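Long-range contacts in MdbA protein (Corynebacterium diphtheriae, PDB 5C00), which is a thiol-disulfide oxidoreductase of the DsbA family that probably forms disulfide bonds in exported proteins and is essential for viability, pilus assembly, toxin production and virulence: residues E51-P56 and L122-Q127; A100-L105 and E163-F168. All blocks are in the same frame, centred on the assembly; numbering follows the deposited sequence. Where two conformers were deposited one is given.

Interaction 1 of 2, residues E51-P56 and L122-Q127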
ATOM      1  N   GLU A  51       4.751   1.737   5.378  1.00 18.77           N
ATOM      2  CA  GLU A  51       4.664   2.979   4.636  1.00 19.14           C
ATOM      3  C   GLU A  51       3.419   3.730   5.033  1.00 18.07           C
ATOM      4  O   GLU A  51       2.504   3.199   5.691  1.00 16.70           O
ATOM      5  CB  GLU A  51       4.771   2.766   3.109  1.00 20.65           C
ATOM      6  CG  GLU A  51       3.741   1.900   2.515  1.00 23.71           C
ATOM      7  CD  GLU A  51       3.961   1.484   1.009  1.00 25.87           C
ATOM      8  OE1 GLU A  51       3.096   0.745   0.561  1.00 28.46           O
ATOM      9  OE2 GLU A  51       4.970   1.822   0.326  1.00 28.94           O
ATOM     10  N   ASP A  52       3.410   4.990   4.639  1.00 17.37           N
ATOM     11  CA  ASP A  52       2.259   5.910   4.880  1.00 16.92           C
ATOM     12  C   ASP A  52       2.011   6.650   3.547  1.00 16.47           C
ATOM     13  O   ASP A  52       2.956   7.144   2.910  1.00 15.31           O
ATOM     14  CB  ASP A  52       2.629   6.791   6.073  1.00 17.58           C
ATOM     15  CG  ASP A  52       1.537   7.810   6.470  1.00 17.99           C
ATOM     16  OD1 ASP A  52       1.028   8.563   5.612  1.00 16.67           O
ATOM     17  OD2 ASP A  52       1.245   7.901   7.674  1.00 18.06           O
ATOM     18  N   PHE A  53       0.761   6.749   3.127  1.00 16.09           N
ATOM     19  CA  PHE A  53       0.440   7.401   1.847  1.00 16.48           C
ATOM     20  C   PHE A  53       0.709   8.931   1.811  1.00 17.51           C
ATOM     21  O   PHE A  53       0.663   9.521   0.729  1.00 18.32           O
ATOM     22  CB  PHE A  53      -0.961   7.116   1.430  1.00 17.33           C
ATOM     23  CG  PHE A  53      -1.135   5.770   0.774  1.00 17.46           C
ATOM     24  CD1 PHE A  53      -0.785   5.606  -0.573  1.00 16.70           C
ATOM     25  CD2 PHE A  53      -1.648   4.680   1.478  1.00 17.39           C
ATOM     26  CE1 PHE A  53      -0.934   4.398  -1.206  1.00 17.20           C
ATOM     27  CE2 PHE A  53      -1.767   3.464   0.840  1.00 18.02           C
ATOM     28  CZ  PHE A  53      -1.445   3.322  -0.491  1.00 18.06           C
ATOM     29  N   SER A  54       1.034   9.560   2.942  1.00 16.68           N
ATOM     30  CA  SER A  54       1.407  10.970   2.915  1.00 18.64           C
ATOM     31  C   SER A  54       2.918  11.178   3.038  1.00 19.93           C
ATOM     32  O   SER A  54       3.370  12.312   3.180  1.00 20.46           O
ATOM     33  CB  SER A  54       0.699  11.746   4.018  1.00 19.29           C
ATOM     34  OG  SER A  54      -0.699  11.597   3.847  1.00 19.42           O
ATOM     35  N   CYS A  55       3.675  10.100   3.012  1.00 18.49           N
ATOM     36  CA  CYS A  55       5.119  10.149   3.235  1.00 21.23           C
ATOM     37  C   CYS A  55       5.905  10.319   1.921  1.00 20.02           C
ATOM     38  O   CYS A  55       5.898   9.437   1.080  1.00 19.66           O
ATOM     39  CB  CYS A  55       5.491   8.869   3.957  1.00 21.86           C
ATOM     40  SG  CYS A  55       7.242   8.606   4.138  1.00 27.82           S
ATOM     41  N   PRO A  56       6.586  11.465   1.747  1.00 21.28           N
ATOM     42  CA  PRO A  56       7.270  11.708   0.475  1.00 22.68           C
ATOM     43  C   PRO A  56       8.416  10.751   0.252  1.00 21.69           C
ATOM     44  O   PRO A  56       8.664  10.348  -0.873  1.00 21.69           O
ATOM     45  CB  PRO A  56       7.790  13.162   0.565  1.00 24.39           C
ATOM     46  CG  PRO A  56       7.445  13.645   1.922  1.00 25.68           C
ATOM     47  CD  PRO A  56       6.525  12.659   2.603  1.00 24.03           C
ATOM     48  N   LEU A 122      -0.262   4.878  -8.075  1.00 15.71           N
ATOM     49  CA  LEU A 122      -0.779   6.198  -8.396  0.60 17.14           C
ATOM     50  C   LEU A 122      -0.876   7.133  -7.180  1.00 16.82           C
ATOM     51  O   LEU A 122      -0.408   8.285  -7.216  1.00 16.90           O
ATOM     52  CB  LEU A 122      -2.142   6.072  -9.098  0.60 17.76           C
ATOM     53  CG  LEU A 122      -2.807   7.377  -9.550  0.60 19.02           C
ATOM     54  CD1 LEU A 122      -1.834   8.277 -10.231  0.60 20.39           C
ATOM     55  CD2 LEU A 122      -3.970   7.045 -10.498  0.60 19.82           C
ATOM     56  N   LEU A 123      -1.429   6.648  -6.098  1.00 16.50           N
ATOM     57  CA  LEU A 123      -1.534   7.441  -4.892  1.00 18.31           C
ATOM     58  C   LEU A 123      -0.183   7.888  -4.355  1.00 18.65           C
ATOM     59  O   LEU A 123      -0.071   9.022  -3.922  1.00 18.30           O
ATOM     60  CB  LEU A 123      -2.312   6.690  -3.791  1.00 19.96           C
ATOM     61  CG  LEU A 123      -3.758   6.317  -4.144  1.00 20.96           C
ATOM     62  CD1 LEU A 123      -4.393   5.728  -2.897  1.00 21.87           C
ATOM     63  CD2 LEU A 123      -4.601   7.433  -4.705  1.00 20.77           C
HETATM   64  N   MSE A 124       0.841   7.035  -4.413  1.00 19.22           N
HETATM   65  CA  MSE A 124       2.202   7.442  -4.111  1.00 19.83           C
HETATM   66  C   MSE A 124       2.815   8.384  -5.128  1.00 22.27           C
HETATM   67  O   MSE A 124       3.451   9.394  -4.731  1.00 23.63           O
HETATM   68  CB  MSE A 124       3.103   6.206  -3.967  1.00 21.35           C
HETATM   69  CG  MSE A 124       2.685   5.435  -2.732  1.00 22.89           C
HETATM   70 SE   MSE A 124       3.240   6.340  -1.057  0.65 25.45          SE
HETATM   71  CE  MSE A 124       2.729   4.920   0.172  1.00 23.97           C
ATOM     72  N   LYS A 125       2.658   8.109  -6.412  1.00 20.66           N
ATOM     73  CA  LYS A 125       3.244   8.970  -7.419  1.00 22.56           C
ATOM     74  C   LYS A 125       2.666  10.373  -7.362  1.00 22.16           C
ATOM     75  O   LYS A 125       3.410  11.324  -7.529  1.00 23.28           O
ATOM     76  CB  LYS A 125       3.037   8.421  -8.835  1.00 24.96           C
ATOM     77  CG  LYS A 125       3.554   9.362  -9.923  1.00 29.33           C
ATOM     78  CD  LYS A 125       3.113   8.944 -11.307  1.00 33.73           C
ATOM     79  CE  LYS A 125       3.664   9.907 -12.357  1.00 39.28           C
ATOM     80  NZ  LYS A 125       3.975   9.131 -13.569  1.00 42.70           N
ATOM     81  N   GLU A 126       1.351  10.494  -7.178  1.00 20.16           N
ATOM     82  CA  GLU A 126       0.697  11.806  -7.164  1.00 20.37           C
ATOM     83  C   GLU A 126       0.511  12.448  -5.778  1.00 19.61           C
ATOM     84  O   GLU A 126      -0.208  13.444  -5.609  1.00 20.44           O
ATOM     85  CB  GLU A 126      -0.596  11.702  -7.919  1.00 21.84           C
ATOM     86  CG  GLU A 126      -0.402  11.306  -9.387  1.00 23.96           C
ATOM     87  CD  GLU A 126       0.403  12.291 -10.211  1.00 27.19           C
ATOM     88  OE1 GLU A 126       0.816  13.382  -9.717  1.00 27.57           O
ATOM     89  OE2 GLU A 126       0.604  11.976 -11.430  1.00 31.67           O
ATOM     90  N   GLN A 127       1.173  11.891  -4.797  1.00 20.62           N
ATOM     91  CA  GLN A 127       0.987  12.267  -3.429  1.00 22.52           C
ATOM     92  C   GLN A 127       0.934  13.750  -3.235  1.00 22.50           C
ATOM     93  O   GLN A 127       0.048  14.290  -2.561  1.00 21.71           O
ATOM     94  CB  GLN A 127       2.186  11.704  -2.662  1.00 24.74           C
ATOM     95  CG  GLN A 127       2.189  11.981  -1.220  1.00 26.71           C
ATOM     96  CD  GLN A 127       3.417  11.362  -0.591  1.00 27.76           C
ATOM     97  OE1 GLN A 127       4.368  12.068  -0.322  1.00 30.81           O
ATOM     98  NE2 GLN A 127       3.442  10.021  -0.454  1.00 25.71           N
TER
HETATM   99  O   HOH W   1      -1.107   9.799  -1.307  1.00 23.81           O
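M124, a selenomethionine, lays its terminal methyl CE over one face of the F53 ring. CE sits 4.0 Å from the ring centroid, off-centre toward the rim at CD1, a CH-pi contact. The chain bends at chi2 (-74°), which places SE, and crosses F53 at about a right angle; SE stands oblique to the ring, a Met-aromatic contact. CE lies 3.7 Å from CD of E51, whose carboxylate is held by a salt bridge to R120. L123 CB touches ring atom CE1 at 3.7 Å. C55 precedes helix 56-74 as its N-cap residue. With C58 it fits the CxxC pattern of thioredoxin-type active sites, consistent with a redox centre here. A type I turn runs from D52 to C55. Q127 reaches it with CG anti to the backbone N (chi1 -180°) and an extended chain. Its NE2 donates to C55 O at 3.0 Å. C55 O lies near the amide plane of Q127, while NE2 stands above the C55 carbonyl plane. A weak bond joins NE2 to F53 O at 3.1 Å. A water donates to both F53 O and L123 O. Within the turn, D52 OD1 accepts from S54 N (an Asx turn) and bonds S97.

Interaction 2 of 2, residues A100-L105 and E163-F168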
ATOM      1  N   ALA A 100      -6.438   7.833   1.924  1.00 15.98           N
ATOM      2  CA  ALA A 100      -5.707   7.110   0.893  1.00 14.48           C
ATOM      3  C   ALA A 100      -5.540   5.643   1.305  1.00 15.37           C
ATOM      4  O   ALA A 100      -5.766   4.719   0.514  1.00 16.18           O
ATOM      5  CB  ALA A 100      -4.345   7.774   0.704  1.00 14.97           C
ATOM      6  N   GLY A 101      -5.134   5.428   2.556  1.00 15.99           N
ATOM      7  CA  GLY A 101      -4.850   4.094   3.047  1.00 15.74           C
ATOM      8  C   GLY A 101      -6.110   3.260   3.112  1.00 15.52           C
ATOM      9  O   GLY A 101      -6.113   2.100   2.714  1.00 15.69           O
ATOM     10  N   ALA A 102      -7.212   3.852   3.546  1.00 16.20           N
ATOM     11  CA  ALA A 102      -8.452   3.089   3.625  1.00 17.09           C
ATOM     12  C   ALA A 102      -9.073   2.836   2.228  1.00 17.65           C
ATOM     13  O   ALA A 102      -9.702   1.793   2.020  1.00 17.79           O
ATOM     14  CB  ALA A 102      -9.422   3.802   4.508  1.00 19.29           C
ATOM     15  N   ALA A 103      -8.867   3.746   1.273  1.00 16.42           N
ATOM     16  CA  ALA A 103      -9.305   3.531  -0.127  1.00 16.32           C
ATOM     17  C   ALA A 103      -8.544   2.352  -0.752  1.00 16.26           C
ATOM     18  O   ALA A 103      -9.133   1.430  -1.304  1.00 17.74           O
ATOM     19  CB  ALA A 103      -9.123   4.781  -0.953  1.00 16.16           C
ATOM     20  N   ALA A 104      -7.241   2.327  -0.540  1.00 16.29           N
ATOM     21  CA  ALA A 104      -6.395   1.272  -1.050  1.00 17.26           C
ATOM     22  C   ALA A 104      -6.755  -0.048  -0.378  1.00 17.66           C
ATOM     23  O   ALA A 104      -6.795  -1.077  -1.067  1.00 17.11           O
ATOM     24  CB  ALA A 104      -4.925   1.608  -0.861  1.00 17.11           C
ATOM     25  N   LEU A 105      -6.998  -0.027   0.939  1.00 16.95           N
ATOM     26  CA  LEU A 105      -7.472  -1.241   1.637  1.00 18.62           C
ATOM     27  C   LEU A 105      -8.748  -1.807   1.079  1.00 18.90           C
ATOM     28  O   LEU A 105      -8.833  -3.034   0.903  1.00 19.46           O
ATOM     29  CB  LEU A 105      -7.618  -1.037   3.139  1.00 19.21           C
ATOM     30  CG  LEU A 105      -8.041  -2.283   3.962  1.00 19.77           C
ATOM     31  CD1 LEU A 105      -7.009  -3.415   3.884  1.00 20.02           C
ATOM     32  CD2 LEU A 105      -8.155  -1.799   5.401  1.00 19.52           C
ATOM     33  N   GLU A 163     -12.631   2.093   9.400  1.00 25.18           N
ATOM     34  CA  GLU A 163     -12.525   1.577  10.737  1.00 27.18           C
ATOM     35  C   GLU A 163     -11.465   0.470  10.809  1.00 25.78           C
ATOM     36  O   GLU A 163     -10.647   0.445  11.714  1.00 25.22           O
ATOM     37  CB  GLU A 163     -13.905   1.106  11.232  1.00 31.33           C
ATOM     38  CG  GLU A 163     -14.948   2.233  11.376  1.00 35.76           C
ATOM     39  CD  GLU A 163     -15.581   2.703  10.042  1.00 41.43           C
ATOM     40  OE1 GLU A 163     -15.383   2.068   8.950  1.00 43.72           O
ATOM     41  OE2 GLU A 163     -16.304   3.743  10.088  1.00 47.62           O
ATOM     42  N   ASP A 164     -11.495  -0.474   9.884  1.00 25.26           N
ATOM     43  CA  ASP A 164     -10.470  -1.509   9.869  1.00 24.28           C
ATOM     44  C   ASP A 164      -9.089  -0.993   9.495  1.00 23.06           C
ATOM     45  O   ASP A 164      -8.062  -1.383  10.093  1.00 22.90           O
ATOM     46  CB  ASP A 164     -10.868  -2.649   8.984  1.00 24.97           C
ATOM     47  CG  ASP A 164     -11.767  -3.639   9.698  1.00 27.14           C
ATOM     48  OD1 ASP A 164     -11.857  -3.582  10.912  1.00 28.79           O
ATOM     49  OD2 ASP A 164     -12.374  -4.466   9.029  1.00 32.04           O
ATOM     50  N   PHE A 165      -9.037  -0.051   8.582  1.00 20.59           N
ATOM     51  CA  PHE A 165      -7.758   0.565   8.284  1.00 20.14           C
ATOM     52  C   PHE A 165      -7.106   1.178   9.554  1.00 21.05           C
ATOM     53  O   PHE A 165      -5.940   0.992   9.793  1.00 20.12           O
ATOM     54  CB  PHE A 165      -7.898   1.652   7.256  1.00 20.21           C
ATOM     55  CG  PHE A 165      -6.617   2.359   7.029  1.00 19.66           C
ATOM     56  CD1 PHE A 165      -5.668   1.806   6.165  1.00 19.41           C
ATOM     57  CD2 PHE A 165      -6.357   3.518   7.666  1.00 19.88           C
ATOM     58  CE1 PHE A 165      -4.447   2.416   6.002  1.00 19.42           C
ATOM     59  CE2 PHE A 165      -5.150   4.146   7.483  1.00 19.17           C
ATOM     60  CZ  PHE A 165      -4.199   3.572   6.667  1.00 18.11           C
ATOM     61  N   ARG A 166      -7.881   1.935  10.316  1.00 21.90           N
ATOM     62  CA  ARG A 166      -7.377   2.528  11.578  1.00 23.22           C
ATOM     63  C   ARG A 166      -6.915   1.451  12.556  1.00 23.02           C
ATOM     64  O   ARG A 166      -5.902   1.605  13.208  1.00 22.20           O
ATOM     65  CB  ARG A 166      -8.479   3.329  12.239  1.00 25.03           C
ATOM     66  CG  ARG A 166      -8.882   4.592  11.521  1.00 25.72           C
ATOM     67  CD  ARG A 166     -10.170   5.174  12.118  1.00 26.56           C
ATOM     68  NE  ARG A 166     -10.599   6.303  11.267  1.00 26.99           N
ATOM     69  CZ  ARG A 166     -11.815   6.546  10.821  1.00 28.83           C
ATOM     70  NH1 ARG A 166     -12.853   5.761  11.135  1.00 29.72           N
ATOM     71  NH2 ARG A 166     -11.999   7.622  10.051  1.00 28.91           N
ATOM     72  N   LYS A 167      -7.685   0.371  12.699  1.00 23.33           N
ATOM     73  CA  LYS A 167      -7.268  -0.738  13.570  0.60 25.06           C
ATOM     74  C   LYS A 167      -5.948  -1.334  13.086  1.00 23.40           C
ATOM     75  O   LYS A 167      -5.019  -1.596  13.906  1.00 22.41           O
ATOM     76  CB  LYS A 167      -8.377  -1.791  13.653  0.60 26.93           C
ATOM     77  CG  LYS A 167      -7.969  -3.217  13.986  0.60 31.02           C
ATOM     78  CD  LYS A 167      -9.231  -4.085  14.098  0.60 33.01           C
ATOM     79  CE  LYS A 167      -9.048  -5.485  13.532  0.60 35.65           C
ATOM     80  NZ  LYS A 167     -10.075  -5.819  12.487  0.60 36.31           N
ATOM     81  N   PHE A 168      -5.826  -1.524  11.765  1.00 21.52           N
ATOM     82  CA  PHE A 168      -4.575  -2.024  11.186  1.00 21.45           C
ATOM     83  C   PHE A 168      -3.419  -1.045  11.392  1.00 20.71           C
ATOM     84  O   PHE A 168      -2.284  -1.438  11.707  1.00 20.17           O
ATOM     85  CB  PHE A 168      -4.725  -2.275   9.700  1.00 23.01           C
ATOM     86  CG  PHE A 168      -5.619  -3.435   9.350  1.00 24.72           C
ATOM     87  CD1 PHE A 168      -6.284  -4.167  10.335  1.00 27.92           C
ATOM     88  CD2 PHE A 168      -5.832  -3.752   8.031  1.00 25.78           C
ATOM     89  CE1 PHE A 168      -7.112  -5.207   9.971  1.00 29.80           C
ATOM     90  CE2 PHE A 168      -6.649  -4.790   7.668  1.00 27.72           C
ATOM     91  CZ  PHE A 168      -7.308  -5.504   8.651  1.00 29.78           C
TER
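F165 lays one face of its ring against the backbone of G101 and A102. Ring atom CD1 is 3.4 Å from G101 C, and CE1 is equally close to G101 CA. A102 N stands 3.7 Å above the ring plane, offset toward the rim. CG is anti to the F165 backbone N (chi1 175°), on a CB that points toward the opposing helix. G101 has no side chain, and this allows the close approach: a CB there would point at the ring and collide with CZ. Beside the ring, A102 CB meets F165 CB at 3.8 Å.

L105, one turn after G101, makes the second part of the contact. Its CG is anti to the backbone N (chi1 -177°). Methyl CD2 packs on F165 N, 3.7 Å away, and on F165 CB, level with the ring edge. CD1 and CD2 both approach F168 CE2, CD1 at 4.0 Å. The L105 and F168 side chains cross at about a right angle.

The axes of 100-105 and 163-168 are 9.0 Å apart at closest approach, with 110° between their directions. Strand 25-29 adds V28, which touches both L105 and F168. N86 also touches F165. A103 and A104 pack on Y119 and Y116 of helix 113-125, and F139 of helix 136-145 touches A100 and A103. Helix 96-109 belongs to the run of helices between strands 78-85 and 187-190, consistent with the helical insertion of the DsbA family. R166 NE bonds D93 O, a polar tie from helix 162-180 to the loop before helix 96-109. No hydrogen bond or salt bridge joins the two segments directly. Their attachment therefore rests on apolar packing and on the close fit of an aromatic face to a glycine-containing helix surface.

How the interactions relate
From the N terminus, strand 45-52 leads through the turn at 51-56 into helix 56-74. The chain then passes through strand 78-85 to helix 96-109, which carries 100-105. Helix 113-125 follows, and 122-127 returns to 51-56, closing interaction 1. Helix 162-180 comes later, and 163-168 meets 100-105, closing interaction 2. The segments alternate, so the two loops cross. Interaction 1 ties the turn after strand 45-52 to the junction of helices 113-125 and 127-130; interaction 2 ties two helices together. They touch directly: F53 packs on A100, G101 and A104, and L123 packs on A100. Helix 96-109 thus takes part in interaction 2 and packs on interaction 1.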